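Local coordinates for Mgp-operon protein 3 (PDB 6RJ1), which probably takes part in attaching Mycoplasma pneumoniae to host cells as the extracellular, immunodominant adhesion protein P40/P90, at residues R58-V64 with I447-T453; H364-V368 with D471-S475; T502-F508 with V595-L601; T581-L585 with L686-T690. All coordinates share one frame; numbering follows the deposited sequence.

Interaction 1: residues R58-V64 with I447-T453; sequences RSALVRV and ITQLYHT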
loop_
_atom_site.group_PDB
_atom_site.type_symbol
_atom_site.label_atom_id
_atom_site.label_comp_id
_atom_site.label_asym_id
_atom_site.label_seq_id
_atom_site.Cartn_x
_atom_site.Cartn_y
_atom_site.Cartn_z
ATOM N N ARG A 58 6.203 16.113 -10.428
ATOM C CA ARG A 58 7.416 15.302 -10.395
ATOM C C ARG A 58 8.012 15.161 -11.791
ATOM O O ARG A 58 7.298 15.320 -12.769
ATOM C CB ARG A 58 7.146 13.926 -9.741
ATOM C CG ARG A 58 6.299 12.979 -10.562
ATOM C CD ARG A 58 5.903 11.753 -9.774
ATOM N NE ARG A 58 4.942 10.938 -10.523
ATOM C CZ ARG A 58 4.380 9.830 -10.066
ATOM N NH1 ARG A 58 4.671 9.381 -8.851
ATOM N NH2 ARG A 58 3.523 9.157 -10.820
ATOM N N SER A 59 9.309 14.861 -11.886
ATOM C CA SER A 59 9.987 14.697 -13.171
ATOM C C SER A 59 10.610 13.320 -13.277
ATOM O O SER A 59 11.187 12.833 -12.302
ATOM C CB SER A 59 11.047 15.778 -13.361
ATOM O OG SER A 59 12.017 15.425 -14.332
ATOM N N ALA A 60 10.522 12.705 -14.478
ATOM C CA ALA A 60 11.103 11.389 -14.779
ATOM C C ALA A 60 12.640 11.486 -14.899
ATOM O O ALA A 60 13.323 10.480 -15.120
ATOM C CB ALA A 60 10.504 10.842 -16.063
ATOM N N LEU A 61 13.176 12.701 -14.757
ATOM C CA LEU A 61 14.606 12.941 -14.827
ATOM C C LEU A 61 15.250 12.975 -13.451
ATOM O O LEU A 61 16.466 13.142 -13.367
ATOM C CB LEU A 61 14.921 14.222 -15.615
ATOM C CG LEU A 61 14.741 14.151 -17.129
ATOM C CD1 LEU A 61 14.789 15.531 -17.728
ATOM C CD2 LEU A 61 15.783 13.261 -17.784
ATOM N N VAL A 62 14.452 12.812 -12.372
ATOM C CA VAL A 62 14.965 12.801 -11.002
ATOM C C VAL A 62 15.875 11.574 -10.800
ATOM O O VAL A 62 15.528 10.483 -11.248
ATOM C CB VAL A 62 13.838 12.929 -9.932
ATOM C CG1 VAL A 62 13.006 11.651 -9.794
ATOM C CG2 VAL A 62 14.401 13.363 -8.585
ATOM N N ARG A 63 17.062 11.771 -10.204
ATOM C CA ARG A 63 18.001 10.687 -9.932
ATOM C C ARG A 63 18.473 10.748 -8.484
ATOM O O ARG A 63 18.884 11.809 -8.020
ATOM C CB ARG A 63 19.177 10.671 -10.936
ATOM C CG ARG A 63 18.788 10.236 -12.357
ATOM C CD ARG A 63 18.184 8.837 -12.434
ATOM N NE ARG A 63 17.860 8.441 -13.805
ATOM C CZ ARG A 63 16.744 8.779 -14.453
ATOM N NH1 ARG A 63 15.827 9.535 -13.863
ATOM N NH2 ARG A 63 16.541 8.364 -15.699
ATOM N N VAL A 64 18.347 9.624 -7.756
ATOM C CA VAL A 64 18.732 9.565 -6.343
ATOM C C VAL A 64 19.880 8.571 -6.133
ATOM O O VAL A 64 19.925 7.528 -6.786
ATOM C CB VAL A 64 17.515 9.314 -5.396
ATOM C CG1 VAL A 64 17.924 9.325 -3.928
ATOM C CG2 VAL A 64 16.406 10.338 -5.631
ATOM N N ILE A 447 16.153 3.344 -4.996
ATOM C CA ILE A 447 16.041 4.580 -4.216
ATOM C C ILE A 447 15.435 5.735 -5.046
ATOM O O ILE A 447 14.643 6.517 -4.504
ATOM C CB ILE A 447 17.380 4.953 -3.510
ATOM C CG1 ILE A 447 17.162 6.006 -2.399
ATOM C CG2 ILE A 447 18.494 5.362 -4.481
ATOM C CD1 ILE A 447 16.346 5.541 -1.200
ATOM N N THR A 448 15.764 5.811 -6.350
ATOM C CA THR A 448 15.220 6.814 -7.272
ATOM C C THR A 448 13.724 6.524 -7.488
ATOM O O THR A 448 12.901 7.442 -7.419
ATOM C CB THR A 448 16.012 6.770 -8.588
ATOM O OG1 THR A 448 17.384 7.035 -8.314
ATOM C CG2 THR A 448 15.480 7.739 -9.632
ATOM N N GLN A 449 13.385 5.235 -7.735
ATOM C CA GLN A 449 12.015 4.772 -7.961
ATOM C C GLN A 449 11.165 5.014 -6.746
ATOM O O GLN A 449 10.009 5.390 -6.897
ATOM C CB GLN A 449 11.954 3.287 -8.351
ATOM C CG GLN A 449 12.803 2.883 -9.555
ATOM C CD GLN A 449 12.322 3.374 -10.898
ATOM O OE1 GLN A 449 11.413 4.209 -11.022
ATOM N NE2 GLN A 449 12.936 2.847 -11.942
ATOM N N LEU A 450 11.741 4.829 -5.545
ATOM C CA LEU A 450 11.044 5.081 -4.290
ATOM C C LEU A 450 10.800 6.583 -4.120
ATOM O O LEU A 450 9.722 6.958 -3.659
ATOM C CB LEU A 450 11.785 4.494 -3.076
ATOM C CG LEU A 450 11.857 2.971 -2.965
ATOM C CD1 LEU A 450 12.904 2.553 -1.958
ATOM C CD2 LEU A 450 10.514 2.367 -2.632
ATOM N N TYR A 451 11.753 7.444 -4.541
ATOM C CA TYR A 451 11.532 8.886 -4.452
ATOM C C TYR A 451 10.410 9.338 -5.393
ATOM O O TYR A 451 9.470 10.004 -4.947
ATOM C CB TYR A 451 12.818 9.713 -4.657
ATOM C CG TYR A 451 12.550 11.206 -4.606
ATOM C CD1 TYR A 451 12.406 11.869 -3.386
ATOM C CD2 TYR A 451 12.338 11.939 -5.774
ATOM C CE1 TYR A 451 12.090 13.225 -3.333
ATOM C CE2 TYR A 451 12.014 13.293 -5.731
ATOM C CZ TYR A 451 11.898 13.931 -4.510
ATOM O OH TYR A 451 11.595 15.265 -4.478
ATOM N N HIS A 452 10.512 8.970 -6.689
ATOM C CA HIS A 452 9.537 9.312 -7.731
ATOM C C HIS A 452 8.123 8.830 -7.405
ATOM O O HIS A 452 7.177 9.590 -7.586
ATOM C CB HIS A 452 9.998 8.784 -9.092
ATOM C CG HIS A 452 9.243 9.361 -10.244
ATOM N ND1 HIS A 452 8.220 8.667 -10.848
ATOM C CD2 HIS A 452 9.390 10.554 -10.866
ATOM C CE1 HIS A 452 7.781 9.446 -11.822
ATOM N NE2 HIS A 452 8.456 10.594 -11.869
ATOM N N THR A 453 7.976 7.592 -6.899
ATOM C CA THR A 453 6.664 7.053 -6.518
ATOM C C THR A 453 6.137 7.661 -5.197
ATOM O O THR A 453 4.928 7.757 -5.033
ATOM C CB THR A 453 6.652 5.509 -6.502
ATOM O OG1 THR A 453 7.687 5.014 -5.653
ATOM C CG2 THR A 453 6.763 4.895 -7.892
#
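The guanidinium of Arg58 lies flat on one face of the His452 imidazole. Their planes are only 17° apart, and the two centres are separated by 4.4 Å. Arg58 CD covers the same ring face in a CH-pi contact, 3.6 Å from the His452 centroid. At the imidazole edge, near its plane, are Ser59 O and Val62 CG1; the former is 3.2 Å from His452 CD2. His452 ND1 is bonded to Gly367 O, which helps set the rotation of the ring. The Arg58 chain is extended from CG to NE, and the two side chains cross at about a right angle. Its NH1 then reaches His452 O at 2.8 Å, in a bent bond tilted out of the guanidinium plane.

A straighter bond closes the other end. Val64 N gives its hydrogen to Thr448 OG1 at 2.8 Å, with an angle of 157° at the hydrogen. Between these ends, Val62 CG2 rests 3.7 Å from Tyr451 CE2, and the Val64 methyls meet Ile447 CG1 and Tyr451 CB. Ser59 to Val62 form a type I turn.

The segment leaves strand 52-59 and is laid against helix 446-454. Phe84 of strand 82-84 meets the Tyr451 ring edge-to-face. Helix 86-93 packs on Leu61 and Arg63, and Tyr451 OH is bonded to Leu134 O and Ser113 N.

Interaction 2: residues H364-V368 with D471-S475; sequences HQMGV and DRVPS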
loop_
_atom_site.group_PDB
_atom_site.type_symbol
_atom_site.label_atom_id
_atom_site.label_comp_id
_atom_site.label_asym_id
_atom_site.label_seq_id
_atom_site.Cartn_x
_atom_site.Cartn_y
_atom_site.Cartn_z
ATOM N N HIS A 364 5.677 1.896 -16.083
ATOM C CA HIS A 364 5.608 3.313 -16.463
ATOM C C HIS A 364 4.292 3.952 -15.958
ATOM O O HIS A 364 4.305 5.073 -15.447
ATOM C CB HIS A 364 5.731 3.463 -17.995
ATOM C CG HIS A 364 5.346 4.823 -18.486
ATOM N ND1 HIS A 364 6.202 5.904 -18.357
ATOM C CD2 HIS A 364 4.181 5.250 -19.024
ATOM C CE1 HIS A 364 5.539 6.945 -18.828
ATOM N NE2 HIS A 364 4.319 6.601 -19.244
ATOM N N GLN A 365 3.172 3.210 -16.105
ATOM C CA GLN A 365 1.816 3.571 -15.703
ATOM C C GLN A 365 1.652 3.637 -14.177
ATOM O O GLN A 365 0.769 4.347 -13.697
ATOM C CB GLN A 365 0.825 2.570 -16.305
ATOM C CG GLN A 365 -0.518 3.184 -16.696
ATOM C CD GLN A 365 -0.452 4.134 -17.880
ATOM O OE1 GLN A 365 0.027 3.803 -18.977
ATOM N NE2 GLN A 365 -0.956 5.335 -17.685
ATOM N N MET A 366 2.495 2.897 -13.424
ATOM C CA MET A 366 2.507 2.849 -11.955
ATOM C C MET A 366 3.343 4.000 -11.340
ATOM O O MET A 366 3.395 4.143 -10.107
ATOM C CB MET A 366 3.103 1.525 -11.476
ATOM C CG MET A 366 2.217 0.356 -11.684
ATOM S SD MET A 366 3.141 -1.147 -11.377
ATOM C CE MET A 366 3.173 -1.133 -9.603
ATOM N N GLY A 367 4.014 4.762 -12.198
ATOM C CA GLY A 367 4.853 5.870 -11.775
ATOM C C GLY A 367 6.305 5.474 -11.623
ATOM O O GLY A 367 7.075 6.180 -10.966
ATOM N N VAL A 368 6.684 4.333 -12.214
ATOM C CA VAL A 368 8.059 3.847 -12.185
ATOM C C VAL A 368 8.743 4.480 -13.400
ATOM O O VAL A 368 8.146 4.523 -14.483
ATOM C CB VAL A 368 8.109 2.288 -12.171
ATOM C CG1 VAL A 368 9.501 1.756 -12.484
ATOM C CG2 VAL A 368 7.618 1.734 -10.837
ATOM N N ASP A 471 -0.506 4.008 -4.221
ATOM C CA ASP A 471 -1.170 2.785 -3.770
ATOM C C ASP A 471 -0.645 1.532 -4.470
ATOM O O ASP A 471 -1.025 0.421 -4.086
ATOM C CB ASP A 471 -2.714 2.877 -3.932
ATOM C CG ASP A 471 -3.249 3.543 -5.195
ATOM O OD1 ASP A 471 -2.740 3.230 -6.300
ATOM O OD2 ASP A 471 -4.197 4.359 -5.079
ATOM N N ARG A 472 0.235 1.691 -5.471
ATOM C CA ARG A 472 0.704 0.530 -6.200
ATOM C C ARG A 472 2.163 0.175 -5.951
ATOM O O ARG A 472 2.554 -0.947 -6.271
ATOM C CB ARG A 472 0.400 0.655 -7.694
ATOM C CG ARG A 472 -0.293 -0.604 -8.208
ATOM C CD ARG A 472 -1.571 -0.290 -8.931
ATOM N NE ARG A 472 -1.350 -0.149 -10.366
ATOM C CZ ARG A 472 -1.375 1.013 -11.007
ATOM N NH1 ARG A 472 -1.171 1.058 -12.317
ATOM N NH2 ARG A 472 -1.618 2.139 -10.346
ATOM N N VAL A 473 2.967 1.095 -5.366
ATOM C CA VAL A 473 4.379 0.850 -5.011
ATOM C C VAL A 473 4.553 1.242 -3.529
ATOM O O VAL A 473 4.060 2.307 -3.145
ATOM C CB VAL A 473 5.377 1.603 -5.939
ATOM C CG1 VAL A 473 6.819 1.434 -5.483
ATOM C CG2 VAL A 473 5.239 1.164 -7.385
ATOM N N PRO A 474 5.232 0.412 -2.680
ATOM C CA PRO A 474 5.413 0.799 -1.267
ATOM C C PRO A 474 6.287 2.042 -1.110
ATOM O O PRO A 474 7.201 2.267 -1.906
ATOM C CB PRO A 474 6.059 -0.441 -0.640
ATOM C CG PRO A 474 6.741 -1.121 -1.764
ATOM C CD PRO A 474 5.865 -0.899 -2.952
ATOM N N SER A 475 5.954 2.878 -0.120
ATOM C CA SER A 475 6.665 4.113 0.175
ATOM C C SER A 475 7.228 4.060 1.590
ATOM O O SER A 475 6.534 3.651 2.517
ATOM C CB SER A 475 5.766 5.327 -0.042
ATOM O OG SER A 475 4.633 5.324 0.806
#
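Met366 and Arg472 bring the two backbones closest, with their CA atoms 6.5 Å apart. Segment 364-368 runs from the last turn of helix 360-365 into a loop. Gly367 closes the helix with a Schellman motif, leaving helical geometry at a positive phi of 95°. The 471-475 segment is an irregular loop between strands 464-468 and 477-482.

Met366 carries most of the contact. Its CG lies over one face of the Arg472 guanidinium, toward the rim, with 3.5 Å between Met366 CG and Arg472 NH1. The two side chains cross at about a right angle. The methionine chain bends about its CG-SD bond (chi3 77°), which turns the methyl to the loop backbone. Met366 CE comes within 3.4 Å of Arg472 O and also touches the CB and CG of that arginine. The same methyl packs 3.8 Å from Val473 CG2. Val368 adds a looser apolar touch, its CG2 being 4.2 Å from Val473 CG2.

Around this core, Met366 also packs on Pro169, and Arg472 on Phe778 and Thr849. Val473 continues onto Thr453 of helix 446-454.

Arg472 offers Met366 its guanidinium face and its CB and CG. The contact between the two segments is therefore van der Waals packing without a direct hydrogen bond.

Interaction 3: residues T502-F508 with V595-L601; sequences TDKQKQF and VENTAGL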
loop_
_atom_site.group_PDB
_atom_site.type_symbol
_atom_site.label_atom_id
_atom_site.label_comp_id
_atom_site.label_asym_id
_atom_site.label_seq_id
_atom_site.Cartn_x
_atom_site.Cartn_y
_atom_site.Cartn_z
ATOM N N THR A 502 -4.108 -2.765 19.367
ATOM C CA THR A 502 -3.668 -3.313 20.654
ATOM C C THR A 502 -2.139 -3.339 20.648
ATOM O O THR A 502 -1.530 -3.305 19.571
ATOM C CB THR A 502 -4.254 -4.728 20.906
ATOM O OG1 THR A 502 -3.918 -5.601 19.826
ATOM C CG2 THR A 502 -5.759 -4.724 21.120
ATOM N N ASP A 503 -1.515 -3.423 21.840
ATOM C CA ASP A 503 -0.057 -3.510 21.941
ATOM C C ASP A 503 0.431 -4.840 21.354
ATOM O O ASP A 503 1.512 -4.892 20.755
ATOM C CB ASP A 503 0.426 -3.336 23.390
ATOM C CG ASP A 503 1.939 -3.230 23.520
ATOM O OD1 ASP A 503 2.545 -2.367 22.819
ATOM O OD2 ASP A 503 2.521 -4.004 24.322
ATOM N N LYS A 504 -0.402 -5.892 21.482
ATOM C CA LYS A 504 -0.127 -7.207 20.934
ATOM C C LYS A 504 -0.086 -7.133 19.401
ATOM O O LYS A 504 0.800 -7.730 18.787
ATOM C CB LYS A 504 -1.171 -8.227 21.426
ATOM C CG LYS A 504 -0.636 -9.658 21.529
ATOM C CD LYS A 504 0.294 -9.881 22.737
ATOM C CE LYS A 504 -0.370 -10.562 23.910
ATOM N NZ LYS A 504 -1.263 -9.650 24.659
ATOM N N GLN A 505 -0.995 -6.341 18.796
ATOM C CA GLN A 505 -1.052 -6.163 17.350
ATOM C C GLN A 505 0.196 -5.482 16.786
ATOM O O GLN A 505 0.628 -5.836 15.682
ATOM C CB GLN A 505 -2.337 -5.456 16.920
ATOM C CG GLN A 505 -3.483 -6.436 16.696
ATOM C CD GLN A 505 -4.797 -5.736 16.506
ATOM O OE1 GLN A 505 -5.374 -5.189 17.450
ATOM N NE2 GLN A 505 -5.303 -5.753 15.282
ATOM N N LYS A 506 0.805 -4.556 17.567
ATOM C CA LYS A 506 2.055 -3.880 17.198
ATOM C C LYS A 506 3.183 -4.918 17.250
ATOM O O LYS A 506 3.945 -5.046 16.286
ATOM C CB LYS A 506 2.353 -2.717 18.159
ATOM C CG LYS A 506 3.524 -1.830 17.719
ATOM C CD LYS A 506 3.686 -0.569 18.583
ATOM C CE LYS A 506 4.532 -0.782 19.812
ATOM N NZ LYS A 506 4.634 0.463 20.620
ATOM N N GLN A 507 3.245 -5.677 18.379
ATOM C CA GLN A 507 4.216 -6.739 18.665
ATOM C C GLN A 507 4.279 -7.740 17.516
ATOM O O GLN A 507 5.374 -8.082 17.087
ATOM C CB GLN A 507 3.872 -7.461 19.976
ATOM C CG GLN A 507 4.193 -6.673 21.240
ATOM C CD GLN A 507 3.663 -7.352 22.485
ATOM O OE1 GLN A 507 3.772 -8.567 22.669
ATOM N NE2 GLN A 507 3.082 -6.581 23.382
ATOM N N PHE A 508 3.109 -8.151 16.976
ATOM C CA PHE A 508 3.021 -9.071 15.844
ATOM C C PHE A 508 3.783 -8.561 14.621
ATOM O O PHE A 508 4.568 -9.310 14.049
ATOM C CB PHE A 508 1.554 -9.344 15.473
ATOM C CG PHE A 508 0.981 -10.565 16.146
ATOM C CD1 PHE A 508 1.264 -11.839 15.671
ATOM C CD2 PHE A 508 0.160 -10.443 17.263
ATOM C CE1 PHE A 508 0.734 -12.966 16.293
ATOM C CE2 PHE A 508 -0.351 -11.578 17.902
ATOM C CZ PHE A 508 -0.041 -12.830 17.425
ATOM N N VAL A 595 -7.711 -10.938 18.030
ATOM C CA VAL A 595 -6.567 -10.130 17.599
ATOM C C VAL A 595 -5.411 -10.191 18.611
ATOM O O VAL A 595 -4.252 -10.029 18.219
ATOM C CB VAL A 595 -6.936 -8.677 17.195
ATOM C CG1 VAL A 595 -7.891 -8.675 16.007
ATOM C CG2 VAL A 595 -7.513 -7.881 18.367
ATOM N N GLU A 596 -5.718 -10.450 19.894
ATOM C CA GLU A 596 -4.692 -10.564 20.928
ATOM C C GLU A 596 -4.208 -12.012 21.105
ATOM O O GLU A 596 -3.336 -12.251 21.939
ATOM C CB GLU A 596 -5.148 -9.941 22.263
ATOM C CG GLU A 596 -5.301 -8.426 22.217
ATOM C CD GLU A 596 -5.620 -7.737 23.533
ATOM O OE1 GLU A 596 -4.961 -6.715 23.835
ATOM O OE2 GLU A 596 -6.530 -8.204 24.256
ATOM N N ASN A 597 -4.747 -12.975 20.311
ATOM C CA ASN A 597 -4.332 -14.384 20.358
ATOM C C ASN A 597 -2.845 -14.510 20.067
ATOM O O ASN A 597 -2.324 -13.872 19.164
ATOM C CB ASN A 597 -5.158 -15.259 19.427
ATOM C CG ASN A 597 -4.849 -16.727 19.560
ATOM O OD1 ASN A 597 -4.094 -17.287 18.776
ATOM N ND2 ASN A 597 -5.430 -17.389 20.548
ATOM N N THR A 598 -2.164 -15.300 20.876
ATOM C CA THR A 598 -0.713 -15.484 20.891
ATOM C C THR A 598 -0.157 -16.300 19.682
ATOM O O THR A 598 1.041 -16.202 19.421
ATOM C CB THR A 598 -0.376 -16.042 22.273
ATOM O OG1 THR A 598 0.111 -14.965 23.061
ATOM C CG2 THR A 598 0.582 -17.228 22.272
ATOM N N ALA A 599 -0.999 -17.043 18.934
ATOM C CA ALA A 599 -0.533 -17.859 17.804
ATOM C C ALA A 599 0.312 -17.091 16.788
ATOM O O ALA A 599 -0.188 -16.197 16.095
ATOM C CB ALA A 599 -1.694 -18.563 17.120
ATOM N N GLY A 600 1.604 -17.419 16.770
ATOM C CA GLY A 600 2.594 -16.848 15.862
ATOM C C GLY A 600 3.191 -15.520 16.272
ATOM O O GLY A 600 3.824 -14.865 15.445
ATOM N N LEU A 601 3.017 -15.114 17.549
ATOM C CA LEU A 601 3.510 -13.846 18.084
ATOM C C LEU A 601 5.005 -13.648 17.910
ATOM O O LEU A 601 5.429 -12.603 17.404
ATOM C CB LEU A 601 3.092 -13.656 19.560
ATOM C CG LEU A 601 3.495 -12.342 20.265
ATOM C CD1 LEU A 601 2.948 -11.111 19.541
ATOM C CD2 LEU A 601 3.049 -12.343 21.720
HETATM O O HOH W 1 -2.201 -6.071 23.883
HETATM O O HOH W 2 4.852 -12.237 14.438
#
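Phe508 and Leu601 form the tightly packed half of this contact. Leu601 CD1 sits over one face of the Phe508 ring in a CH-pi contact, 3.8 Å from the centroid and 16° off the ring normal. Leu601 CG lies anti to its backbone N (chi1 -178°), and the two side chains cross at about a right angle. The ring edge points into the bend formed by residues 597-601. Phe508 CZ is 3.1 Å from Asn597 O, and Ala599 O also lies near the ring plane. A type II turn from Thr598 to Leu601 wraps the loop round this ring. Arg689 adds a cation-pi contact to the same ring.

The other half, round Thr502, Lys504 and Glu596, is looser and partly exposed. A water joins its sides: it accepts from Lys504 N at 3.0 Å and donates to Glu596 OE1 at 2.8 Å. Lys504 NZ stays 4.8 Å from Glu596 OE1, so no salt bridge forms. Thr502 is the N-cap of helix 503-511, its OG1 accepting from Gln505 N. The same hydroxyl donates to an in-plane lone pair of Gln505 OE1. This bond holds the glutamine amide beside Val595, where Gln505 OE1 is 3.6 Å from Val595 CG2.

Direct hydrogen bonds between the segments are absent. The ring edge faces carbonyl oxygens, a weakly favourable placement at most. On the exposed side a water bridges the segments.

Interaction 4: residues T581-L585 with L686-T690; sequences TTAGL and LPSRT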
loop_
_atom_site.group_PDB
_atom_site.type_symbol
_atom_site.label_atom_id
_atom_site.label_comp_id
_atom_site.label_asym_id
_atom_site.label_seq_id
_atom_site.Cartn_x
_atom_site.Cartn_y
_atom_site.Cartn_z
ATOM N N THR A 581 0.568 -15.556 11.065
ATOM C CA THR A 581 0.213 -15.066 12.402
ATOM C C THR A 581 -1.283 -15.182 12.683
ATOM O O THR A 581 -1.810 -14.439 13.512
ATOM C CB THR A 581 0.712 -13.647 12.612
ATOM O OG1 THR A 581 0.111 -12.789 11.643
ATOM C CG2 THR A 581 2.218 -13.548 12.594
ATOM N N THR A 582 -1.962 -16.116 12.004
ATOM C CA THR A 582 -3.395 -16.337 12.166
ATOM C C THR A 582 -3.695 -16.863 13.568
ATOM O O THR A 582 -3.004 -17.762 14.044
ATOM C CB THR A 582 -3.909 -17.252 11.044
ATOM O OG1 THR A 582 -3.565 -16.654 9.793
ATOM C CG2 THR A 582 -5.415 -17.489 11.110
ATOM N N ALA A 583 -4.717 -16.287 14.221
ATOM C CA ALA A 583 -5.184 -16.669 15.551
ATOM C C ALA A 583 -5.537 -18.152 15.567
ATOM O O ALA A 583 -6.112 -18.652 14.599
ATOM C CB ALA A 583 -6.407 -15.844 15.918
ATOM N N GLY A 584 -5.180 -18.833 16.653
ATOM C CA GLY A 584 -5.429 -20.261 16.837
ATOM C C GLY A 584 -6.890 -20.661 16.773
ATOM O O GLY A 584 -7.777 -19.825 16.976
ATOM N N LEU A 585 -7.153 -21.950 16.482
ATOM C CA LEU A 585 -8.510 -22.496 16.390
ATOM C C LEU A 585 -9.252 -22.416 17.727
ATOM O O LEU A 585 -10.472 -22.253 17.757
ATOM C CB LEU A 585 -8.483 -23.946 15.885
ATOM C CG LEU A 585 -8.185 -24.142 14.402
ATOM C CD1 LEU A 585 -7.871 -25.591 14.102
ATOM C CD2 LEU A 585 -9.336 -23.676 13.531
ATOM N N LEU A 686 -10.788 -16.328 11.620
ATOM C CA LEU A 686 -9.559 -16.151 12.385
ATOM C C LEU A 686 -8.672 -15.127 11.683
ATOM O O LEU A 686 -8.345 -15.291 10.502
ATOM C CB LEU A 686 -8.843 -17.488 12.599
ATOM C CG LEU A 686 -9.636 -18.564 13.339
ATOM C CD1 LEU A 686 -8.969 -19.909 13.202
ATOM C CD2 LEU A 686 -9.846 -18.205 14.795
ATOM N N PRO A 687 -8.332 -14.013 12.359
ATOM C CA PRO A 687 -7.553 -12.979 11.675
ATOM C C PRO A 687 -6.048 -13.184 11.683
ATOM O O PRO A 687 -5.485 -13.748 12.628
ATOM C CB PRO A 687 -7.941 -11.706 12.426
ATOM C CG PRO A 687 -8.237 -12.177 13.832
ATOM C CD PRO A 687 -8.663 -13.620 13.749
ATOM N N SER A 688 -5.399 -12.692 10.624
ATOM C CA SER A 688 -3.957 -12.649 10.499
ATOM C C SER A 688 -3.567 -11.314 11.151
ATOM O O SER A 688 -4.359 -10.360 11.153
ATOM C CB SER A 688 -3.534 -12.668 9.033
ATOM O OG SER A 688 -2.196 -12.229 8.853
ATOM N N ARG A 689 -2.376 -11.255 11.734
ATOM C CA ARG A 689 -1.931 -10.033 12.369
ATOM C C ARG A 689 -0.737 -9.426 11.616
ATOM O O ARG A 689 -0.144 -8.461 12.095
ATOM C CB ARG A 689 -1.616 -10.304 13.848
ATOM C CG ARG A 689 -2.795 -10.157 14.817
ATOM C CD ARG A 689 -3.852 -11.253 14.725
ATOM N NE ARG A 689 -3.291 -12.591 14.927
ATOM C CZ ARG A 689 -3.205 -13.201 16.104
ATOM N NH1 ARG A 689 -2.674 -14.413 16.192
ATOM N NH2 ARG A 689 -3.649 -12.604 17.202
ATOM N N THR A 690 -0.403 -9.979 10.420
ATOM C CA THR A 690 0.721 -9.524 9.585
ATOM C C THR A 690 0.408 -9.472 8.088
ATOM O O THR A 690 1.095 -8.769 7.348
ATOM C CB THR A 690 1.996 -10.368 9.830
ATOM O OG1 THR A 690 1.714 -11.766 9.692
ATOM C CG2 THR A 690 2.678 -10.058 11.157
HETATM O O HOH W 3 -0.682 -14.359 8.584
#
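Thr581 O receives two hydrogens from the side chain of Arg689. Arg689 NE approaches nearly in line with the C=O, at 2.8 Å from Thr581 O. Arg689 NH1 is as close but comes from above the carbonyl plane. The oxygen lies close to the guanidinium plane, at its edge. Bends at chi2 and chi3 (72° and 57°) fold the arginine back to this carbonyl. Thr581 OG1 accepts from Arg689 N at 2.9 Å. It also shares a hydrogen bond of 2.7 Å with Thr690 OG1.

Further along, Ala583 N donates to Pro687 O at 3.1 Å. The segments run almost antiparallel here, but neither is a regular strand. Ala583 CB lies over one guanidinium face of Arg689 and meets Pro687 CD. Leu686 CD1 ends the contact against Leu585 CD2, 3.8 Å away.

A second shell sets these groups in place. Ser688 OG accepts from Thr690 N in an ST turn and from Asp691 N. It also donates to a water that accepts from Thr581 N. Arg689 NH2 is bonded to Asn597 O. Asn597 OD1 in turn accepts from Gly584 N.

Every residue that touches here is buried. Carbonyl oxygens and the Phe508 ring lie round the guanidinium and probably help to stabilise its charge. Through Arg689 the 686-690 loop is tied to the 581-585 loop and to the 595-601 loop.

In the fold
The four contacts form two touching pairs. Interactions 1 and 2 have centres 11 Å apart and meet where His452 ND1 bonds to Gly367 O at 2.7 Å. Thus the Schellman glycine of one helix end holds the stacked histidine of the next helix. Interactions 3 and 4, centres 9 Å apart, are joined by Arg689, whose NH2 is 2.7 Å from Asn597 O. In each pair the segments alternate along the chain. The pairs are well separated: the nearest atoms of interactions 2 and 4 are about 13 Å apart. Interactions 1 and 3 lie on opposite sides of the chain's centre. Interactions 3 and 4 and segment 471-475 lie in the MgpC adhesin family region.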